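Local coordinates for S-layer domain-containing protein (PDB 4QVS) that is of unknown function but contains a concanavalin A-like lectin/glucanase domain, which may bind carbohydrate, and binds sodium ions, at residues W136-G148 and Y151-S164. Numbering follows the deposited sequence.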
ATOM      1  N   TRP A 136       9.372  -0.970 -12.348  1.00 68.03           N
ATOM      2  CA  TRP A 136      10.498  -1.500 -11.550  1.00 64.59           C
ATOM      3  C   TRP A 136      10.470  -1.017 -10.110  1.00 66.46           C
ATOM      4  O   TRP A 136      10.425   0.176  -9.872  1.00 62.53           O
ATOM      5  CB  TRP A 136      11.858  -1.067 -12.150  1.00 64.65           C
ATOM      6  CG  TRP A 136      12.335  -1.892 -13.307  1.00 66.00           C
ATOM      7  CD1 TRP A 136      12.348  -1.542 -14.626  1.00 69.82           C
ATOM      8  CD2 TRP A 136      12.866  -3.220 -13.235  1.00 61.99           C
ATOM      9  NE1 TRP A 136      12.871  -2.572 -15.381  1.00 66.81           N
ATOM     10  CE2 TRP A 136      13.200  -3.611 -14.545  1.00 67.00           C
ATOM     11  CE3 TRP A 136      13.110  -4.101 -12.186  1.00 60.39           C
ATOM     12  CZ2 TRP A 136      13.765  -4.869 -14.837  1.00 63.38           C
ATOM     13  CZ3 TRP A 136      13.676  -5.354 -12.478  1.00 64.37           C
ATOM     14  CH2 TRP A 136      13.997  -5.714 -13.788  1.00 60.99           C
ATOM     15  N   LYS A 137      10.493  -1.923  -9.145  1.00 63.32           N
ATOM     16  CA  LYS A 137      10.560  -1.510  -7.739  1.00 67.36           C
ATOM     17  C   LYS A 137      11.571  -2.399  -6.998  1.00 59.22           C
ATOM     18  O   LYS A 137      11.877  -3.485  -7.463  1.00 63.99           O
ATOM     19  CB  LYS A 137       9.168  -1.560  -7.084  1.00 70.30           C
ATOM     20  CG  LYS A 137       8.228  -0.414  -7.490  1.00 70.27           C
ATOM     21  CD  LYS A 137       6.981  -0.361  -6.604  1.00 73.75           C
ATOM     22  CE  LYS A 137       6.251   0.993  -6.661  1.00 79.68           C
ATOM     23  NZ  LYS A 137       5.610   1.167  -7.981  1.00 80.29           N
ATOM     24  N   HIS A 138      12.101  -1.917  -5.879  1.00 55.74           N
ATOM     25  CA  HIS A 138      13.028  -2.691  -5.083  1.00 59.42           C
ATOM     26  C   HIS A 138      12.267  -3.350  -3.950  1.00 60.65           C
ATOM     27  O   HIS A 138      11.488  -2.706  -3.279  1.00 63.20           O
ATOM     28  CB  HIS A 138      14.159  -1.833  -4.519  1.00 59.96           C
ATOM     29  CG  HIS A 138      15.231  -2.641  -3.847  1.00 62.44           C
ATOM     30  ND1 HIS A 138      15.301  -2.802  -2.479  1.00 62.49           N
ATOM     31  CD2 HIS A 138      16.238  -3.386  -4.364  1.00 58.47           C
ATOM     32  CE1 HIS A 138      16.315  -3.594  -2.181  1.00 63.76           C
ATOM     33  NE2 HIS A 138      16.908  -3.952  -3.307  1.00 64.05           N
ATOM     34  N   VAL A 139      12.474  -4.641  -3.749  1.00 57.24           N
ATOM     35  CA  VAL A 139      11.819  -5.307  -2.644  1.00 57.16           C
ATOM     36  C   VAL A 139      12.832  -5.976  -1.734  1.00 54.70           C
ATOM     37  O   VAL A 139      13.807  -6.528  -2.200  1.00 55.19           O
ATOM     38  CB  VAL A 139      10.817  -6.348  -3.146  1.00 51.81           C
ATOM     39  CG1 VAL A 139      10.166  -7.069  -1.974  1.00 55.98           C
ATOM     40  CG2 VAL A 139       9.747  -5.700  -4.018  1.00 50.06           C
ATOM     41  N   ALA A 140      12.581  -5.948  -0.431  1.00 56.69           N
ATOM     42  CA  ALA A 140      13.454  -6.626   0.522  1.00 54.94           C
ATOM     43  C   ALA A 140      12.649  -7.174   1.685  1.00 57.66           C
ATOM     44  O   ALA A 140      11.590  -6.642   2.014  1.00 54.04           O
ATOM     45  CB  ALA A 140      14.535  -5.690   1.028  1.00 61.82           C
ATOM     46  N   VAL A 141      13.114  -8.313   2.212  1.00 56.66           N
ATOM     47  CA  VAL A 141      12.597  -8.911   3.408  1.00 52.63           C
ATOM     48  C   VAL A 141      13.794  -9.011   4.330  1.00 50.92           C
ATOM     49  O   VAL A 141      14.859  -9.425   3.876  1.00 59.49           O
ATOM     50  CB  VAL A 141      12.156 -10.359   3.171  1.00 61.92           C
ATOM     51  CG1 VAL A 141      11.493 -10.892   4.438  1.00 58.68           C
ATOM     52  CG2 VAL A 141      11.224 -10.440   1.977  1.00 65.58           C
ATOM     53  N   THR A 142      13.622  -8.695   5.608  1.00 48.27           N
ATOM     54  CA  THR A 142      14.683  -8.814   6.631  1.00 50.57           C
ATOM     55  C   THR A 142      14.133  -9.577   7.840  1.00 52.64           C
ATOM     56  O   THR A 142      12.970  -9.366   8.240  1.00 53.24           O
ATOM     57  CB  THR A 142      15.207  -7.435   7.167  1.00 54.66           C
ATOM     58  OG1 THR A 142      14.165  -6.758   7.883  1.00 52.37           O
ATOM     59  CG2 THR A 142      15.647  -6.565   6.058  1.00 54.27           C
ATOM     60  N   LEU A 143      14.934 -10.485   8.407  1.00 60.12           N
ATOM     61  CA  LEU A 143      14.548 -11.197   9.639  1.00 64.35           C
ATOM     62  C   LEU A 143      15.613 -10.877  10.678  1.00 67.05           C
ATOM     63  O   LEU A 143      16.803 -11.095  10.442  1.00 65.19           O
ATOM     64  CB  LEU A 143      14.420 -12.711   9.444  1.00 67.62           C
ATOM     65  CG  LEU A 143      13.960 -13.512  10.684  1.00 75.24           C
ATOM     66  CD1 LEU A 143      12.485 -13.279  10.986  1.00 76.20           C
ATOM     67  CD2 LEU A 143      14.219 -15.011  10.533  1.00 79.76           C
ATOM     68  N   SER A 144      15.176 -10.318  11.801  1.00 68.19           N
ATOM     69  CA  SER A 144      16.061  -9.938  12.899  1.00 72.32           C
ATOM     70  C   SER A 144      15.449 -10.422  14.191  1.00 71.62           C
ATOM     71  O   SER A 144      14.573  -9.763  14.760  1.00 76.36           O
ATOM     72  CB  SER A 144      16.224  -8.428  12.948  1.00 71.04           C
ATOM     73  OG  SER A 144      16.748  -8.038  14.194  1.00 73.79           O
ATOM     74  N   GLY A 145      15.929 -11.561  14.673  1.00 70.39           N
ATOM     75  CA  GLY A 145      15.365 -12.144  15.869  1.00 75.19           C
ATOM     76  C   GLY A 145      13.951 -12.472  15.478  1.00 70.97           C
ATOM     77  O   GLY A 145      13.731 -12.940  14.373  1.00 72.34           O
ATOM     78  N   ASP A 146      12.993 -12.154  16.348  1.00 76.45           N
ATOM     79  CA  ASP A 146      11.568 -12.443  16.106  1.00 76.72           C
ATOM     80  C   ASP A 146      10.863 -11.477  15.162  1.00 75.66           C
ATOM     81  O   ASP A 146       9.702 -11.703  14.818  1.00 77.07           O
ATOM     82  CB  ASP A 146      10.792 -12.463  17.429  1.00 79.15           C
ATOM     83  CG  ASP A 146      11.232 -13.578  18.342  1.00 83.80           C
ATOM     84  OD1 ASP A 146      12.171 -14.305  17.976  1.00 90.52           O
ATOM     85  OD2 ASP A 146      10.635 -13.737  19.426  1.00 85.53           O
ATOM     86  N   THR A 147      11.550 -10.417  14.742  1.00 68.60           N
ATOM     87  CA  THR A 147      10.939  -9.405  13.892  1.00 71.12           C
ATOM     88  C   THR A 147      11.309  -9.502  12.428  1.00 67.97           C
ATOM     89  O   THR A 147      12.484  -9.439  12.082  1.00 74.74           O
ATOM     90  CB  THR A 147      11.352  -8.009  14.363  1.00 72.02           C
ATOM     91  OG1 THR A 147      11.009  -7.870  15.739  1.00 76.93           O
ATOM     92  CG2 THR A 147      10.656  -6.935  13.543  1.00 74.58           C
ATOM     93  N   GLY A 148      10.297  -9.607  11.571  1.00 68.36           N
ATOM     94  CA  GLY A 148      10.492  -9.678  10.124  1.00 67.56           C
ATOM     95  C   GLY A 148       9.958  -8.409   9.495  1.00 63.58           C
ATOM     96  O   GLY A 148       8.927  -7.919   9.922  1.00 69.74           O
ATOM     97  N   TYR A 151      10.001  -4.426   2.839  1.00 59.85           N
ATOM     98  CA  TYR A 151      10.350  -3.140   2.290  1.00 62.66           C
ATOM     99  C   TYR A 151      10.083  -3.073   0.790  1.00 65.82           C
ATOM    100  O   TYR A 151      10.394  -4.027   0.049  1.00 55.40           O
ATOM    101  CB  TYR A 151      11.840  -2.871   2.432  1.00 62.94           C
ATOM    102  CG  TYR A 151      12.374  -2.741   3.819  1.00 61.62           C
ATOM    103  CD1 TYR A 151      12.811  -3.852   4.539  1.00 56.80           C
ATOM    104  CD2 TYR A 151      12.531  -1.488   4.382  1.00 66.73           C
ATOM    105  CE1 TYR A 151      13.336  -3.716   5.808  1.00 56.29           C
ATOM    106  CE2 TYR A 151      13.037  -1.342   5.645  1.00 61.94           C
ATOM    107  CZ  TYR A 151      13.439  -2.439   6.352  1.00 60.56           C
ATOM    108  OH  TYR A 151      13.958  -2.214   7.584  1.00 57.87           O
ATOM    109  N   ILE A 152       9.534  -1.936   0.351  1.00 59.67           N
ATOM    110  CA  ILE A 152       9.351  -1.623  -1.065  1.00 64.68           C
ATOM    111  C   ILE A 152      10.106  -0.313  -1.270  1.00 69.52           C
ATOM    112  O   ILE A 152       9.905   0.620  -0.520  1.00 62.69           O
ATOM    113  CB  ILE A 152       7.892  -1.440  -1.466  1.00 69.69           C
ATOM    114  CG1 ILE A 152       7.148  -2.774  -1.326  1.00 74.28           C
ATOM    115  CG2 ILE A 152       7.827  -0.948  -2.910  1.00 68.48           C
ATOM    116  CD1 ILE A 152       5.671  -2.701  -1.638  1.00 78.72           C
ATOM    117  N   ASN A 153      10.998  -0.263  -2.249  1.00 67.88           N
ATOM    118  CA  ASN A 153      11.872   0.900  -2.440  1.00 72.79           C
ATOM    119  C   ASN A 153      12.420   1.503  -1.149  1.00 73.58           C
ATOM    120  O   ASN A 153      12.461   2.719  -0.997  1.00 80.32           O
ATOM    121  CB  ASN A 153      11.179   1.971  -3.272  1.00 75.10           C
ATOM    122  CG  ASN A 153      10.905   1.506  -4.674  1.00 71.43           C
ATOM    123  OD1 ASN A 153      11.784   0.953  -5.340  1.00 66.48           O
ATOM    124  ND2 ASN A 153       9.690   1.730  -5.137  1.00 68.93           N
ATOM    125  N   GLY A 154      12.820   0.649  -0.213  1.00 70.20           N
ATOM    126  CA  GLY A 154      13.460   1.100   1.032  1.00 73.91           C
ATOM    127  C   GLY A 154      12.563   1.658   2.115  1.00 73.98           C
ATOM    128  O   GLY A 154      13.060   2.205   3.107  1.00 59.57           O
ATOM    129  N   GLU A 155      11.253   1.498   1.916  1.00 74.09           N
ATOM    130  CA  GLU A 155      10.240   1.938   2.850  1.00 71.48           C
ATOM    131  C   GLU A 155       9.621   0.730   3.507  1.00 65.97           C
ATOM    132  O   GLU A 155       9.263  -0.230   2.843  1.00 69.82           O
ATOM    133  CB  GLU A 155       9.153   2.726   2.119  1.00 79.63           C
ATOM    134  CG  GLU A 155       7.800   2.739   2.828  1.00 84.20           C
ATOM    135  CD  GLU A 155       6.702   3.352   1.974  1.00 90.43           C
ATOM    136  OE1 GLU A 155       6.979   4.349   1.271  1.00 94.38           O
ATOM    137  OE2 GLU A 155       5.558   2.849   2.011  1.00 80.04           O
ATOM    138  N   ASN A 156       9.477   0.805   4.821  1.00 62.69           N
ATOM    139  CA  ASN A 156       8.874  -0.253   5.621  1.00 63.73           C
ATOM    140  C   ASN A 156       7.374  -0.316   5.391  1.00 67.50           C
ATOM    141  O   ASN A 156       6.646   0.665   5.657  1.00 66.33           O
ATOM    142  CB  ASN A 156       9.192  -0.032   7.103  1.00 63.17           C
ATOM    143  CG  ASN A 156       8.459  -0.996   8.004  1.00 60.89           C
ATOM    144  OD1 ASN A 156       7.563  -1.694   7.552  1.00 65.85           O
ATOM    145  ND2 ASN A 156       8.836  -1.038   9.291  1.00 61.02           N
ATOM    146  N   VAL A 157       6.908  -1.474   4.929  1.00 65.47           N
ATOM    147  CA  VAL A 157       5.491  -1.681   4.573  1.00 67.77           C
ATOM    148  C   VAL A 157       4.767  -2.828   5.328  1.00 68.52           C
ATOM    149  O   VAL A 157       3.649  -3.202   4.979  1.00 61.87           O
ATOM    150  CB  VAL A 157       5.349  -1.857   3.038  1.00 69.80           C
ATOM    151  CG1 VAL A 157       5.707  -0.552   2.320  1.00 72.80           C
ATOM    152  CG2 VAL A 157       6.221  -3.013   2.527  1.00 70.86           C
ATOM    153  N   GLY A 158       5.400  -3.366   6.368  1.00 72.01           N
ATOM    154  CA  GLY A 158       4.819  -4.430   7.178  1.00 65.71           C
ATOM    155  C   GLY A 158       5.874  -5.044   8.087  1.00 65.45           C
ATOM    156  O   GLY A 158       7.056  -5.033   7.756  1.00 64.49           O
ATOM    157  N   GLU A 159       5.429  -5.549   9.241  1.00 66.83           N
ATOM    158  CA  GLU A 159       6.258  -6.237  10.244  1.00 72.41           C
ATOM    159  C   GLU A 159       5.446  -7.297  10.974  1.00 72.28           C
ATOM    160  O   GLU A 159       4.217  -7.238  11.054  1.00 73.27           O
ATOM    161  CB  GLU A 159       6.744  -5.306  11.356  1.00 80.49           C
ATOM    162  CG  GLU A 159       7.876  -4.360  11.055  1.00 81.59           C
ATOM    163  CD  GLU A 159       8.099  -3.428  12.236  1.00 83.94           C
ATOM    164  OE1 GLU A 159       8.011  -3.881  13.399  1.00 87.35           O
ATOM    165  OE2 GLU A 159       8.331  -2.234  12.001  1.00 87.98           O
ATOM    166  N   ASN A 160       6.158  -8.245  11.549  1.00 70.46           N
ATOM    167  CA  ASN A 160       5.536  -9.255  12.368  1.00 76.26           C
ATOM    168  C   ASN A 160       6.599  -9.604  13.385  1.00 83.12           C
ATOM    169  O   ASN A 160       7.570 -10.310  13.097  1.00 79.94           O
ATOM    170  CB  ASN A 160       5.076 -10.460  11.552  1.00 71.98           C
ATOM    171  CG  ASN A 160       4.491 -11.564  12.419  1.00 77.39           C
ATOM    172  OD1 ASN A 160       4.772 -11.641  13.617  1.00 83.34           O
ATOM    173  ND2 ASN A 160       3.694 -12.442  11.810  1.00 74.00           N
ATOM    174  N   ASN A 161       6.381  -9.099  14.585  1.00 84.84           N
ATOM    175  CA  ASN A 161       7.315  -9.243  15.679  1.00 88.92           C
ATOM    176  C   ASN A 161       7.233 -10.600  16.385  1.00 84.35           C
ATOM    177  O   ASN A 161       7.908 -10.811  17.380  1.00 90.07           O
ATOM    178  CB  ASN A 161       7.069  -8.083  16.657  1.00 90.97           C
ATOM    179  CG  ASN A 161       7.115  -6.715  15.964  1.00 93.81           C
ATOM    180  OD1 ASN A 161       7.883  -6.501  15.023  1.00 95.08           O
ATOM    181  ND2 ASN A 161       6.286  -5.790  16.422  1.00 99.28           N
ATOM    182  N   THR A 162       6.437 -11.523  15.855  1.00 82.33           N
ATOM    183  CA  THR A 162       6.268 -12.844  16.464  1.00 90.52           C
ATOM    184  C   THR A 162       6.875 -13.988  15.646  1.00 86.18           C
ATOM    185  O   THR A 162       6.353 -15.102  15.675  1.00 80.74           O
ATOM    186  CB  THR A 162       4.773 -13.185  16.574  1.00 93.59           C
ATOM    187  OG1 THR A 162       4.275 -13.547  15.279  1.00 97.90           O
ATOM    188  CG2 THR A 162       3.987 -12.003  17.126  1.00 96.71           C
ATOM    189  N   LEU A 163       7.947 -13.734  14.908  1.00 80.86           N
ATOM    190  CA  LEU A 163       8.525 -14.784  14.064  1.00 81.56           C
ATOM    191  C   LEU A 163       9.732 -15.485  14.692  1.00 83.41           C
ATOM    192  O   LEU A 163      10.866 -15.048  14.522  1.00 93.41           O
ATOM    193  CB  LEU A 163       8.903 -14.204  12.698  1.00 81.95           C
ATOM    194  CG  LEU A 163       7.753 -13.574  11.916  1.00 73.81           C
ATOM    195  CD1 LEU A 163       8.267 -12.955  10.634  1.00 71.01           C
ATOM    196  CD2 LEU A 163       6.684 -14.606  11.612  1.00 80.21           C
ATOM    197  N   SER A 164       9.469 -16.580  15.406  1.00 87.76           N
ATOM    198  CA  SER A 164      10.511 -17.384  16.045  1.00 84.32           C
ATOM    199  C   SER A 164      10.977 -18.538  15.194  1.00 82.06           C
ATOM    200  O   SER A 164      12.034 -19.090  15.455  1.00 88.01           O
ATOM    201  CB  SER A 164      10.038 -17.939  17.387  1.00 90.90           C
ATOM    202  OG  SER A 164      10.140 -16.956  18.396  1.00 94.98           O
TER
HETATM  203  O   HOH W   1      13.236  -2.133  -0.966  1.00 56.67           O
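Ala-140 and Tyr-151 form an antiparallel hydrogen-bonded pair, Ala-140 N to Tyr-151 O at 3.0 Å and Tyr-151 N to Ala-140 O at 2.8 Å; in the next strand pair, 147-152 with 155-160, Gly-148 and Asn-160 form a second hydrogen-bonded pair. From Ala-140 the register runs through the non-hydrogen-bonded pair Val-139 and Ile-152 to His-138, whose O accepts from Asn-153 N. There the Asn-153 side chain substitutes for a strand partner: with CG beside its own backbone N (chi1 -65°), OD1 takes the His-138 N-H at 2.9 Å and 164°, the donor standing above the carbonyl plane. Its ND2 lies across the Lys-137 chain at about a right angle, 3.5 Å from Lys-137 CG, while Lys-137 NZ is hydrogen-bonded to Thr-132 OG1. A water accepts from Gly-154 N, meets His-138 ND1 in the ring plane and donates weakly to His-138 O, tying the type I' turn 152-155 to the first strand.

This is a three-stranded antiparallel meander of two successive hairpins, the first closed by a type II' turn at 144-147, within a concanavalin A-like domain. Strand 137-144 also pairs antiparallel with a strand of the second subunit, which continues the sheet across the interface.

Ala-140 CB lies 4.1 Å from Tyr-151 CB. Thr-142 CG2 comes within 3.7 Å of Tyr-151 CE1, oblique to the ring, while Thr-142 OG1 is in the ring plane at its edge; helix 213-219 packs on Ala-140 and Tyr-151 through Ile-216. Beyond strand 155-160, Leu-163 N donates to Asp-146 O in the carbonyl plane, on a lone pair. Leu-163 CB then reaches Leu-143 CD1 at 4.1 Å, and Leu-163 CD1 approaches Gly-148 CA to 4.0 Å, over a backbone with no side chain of its own.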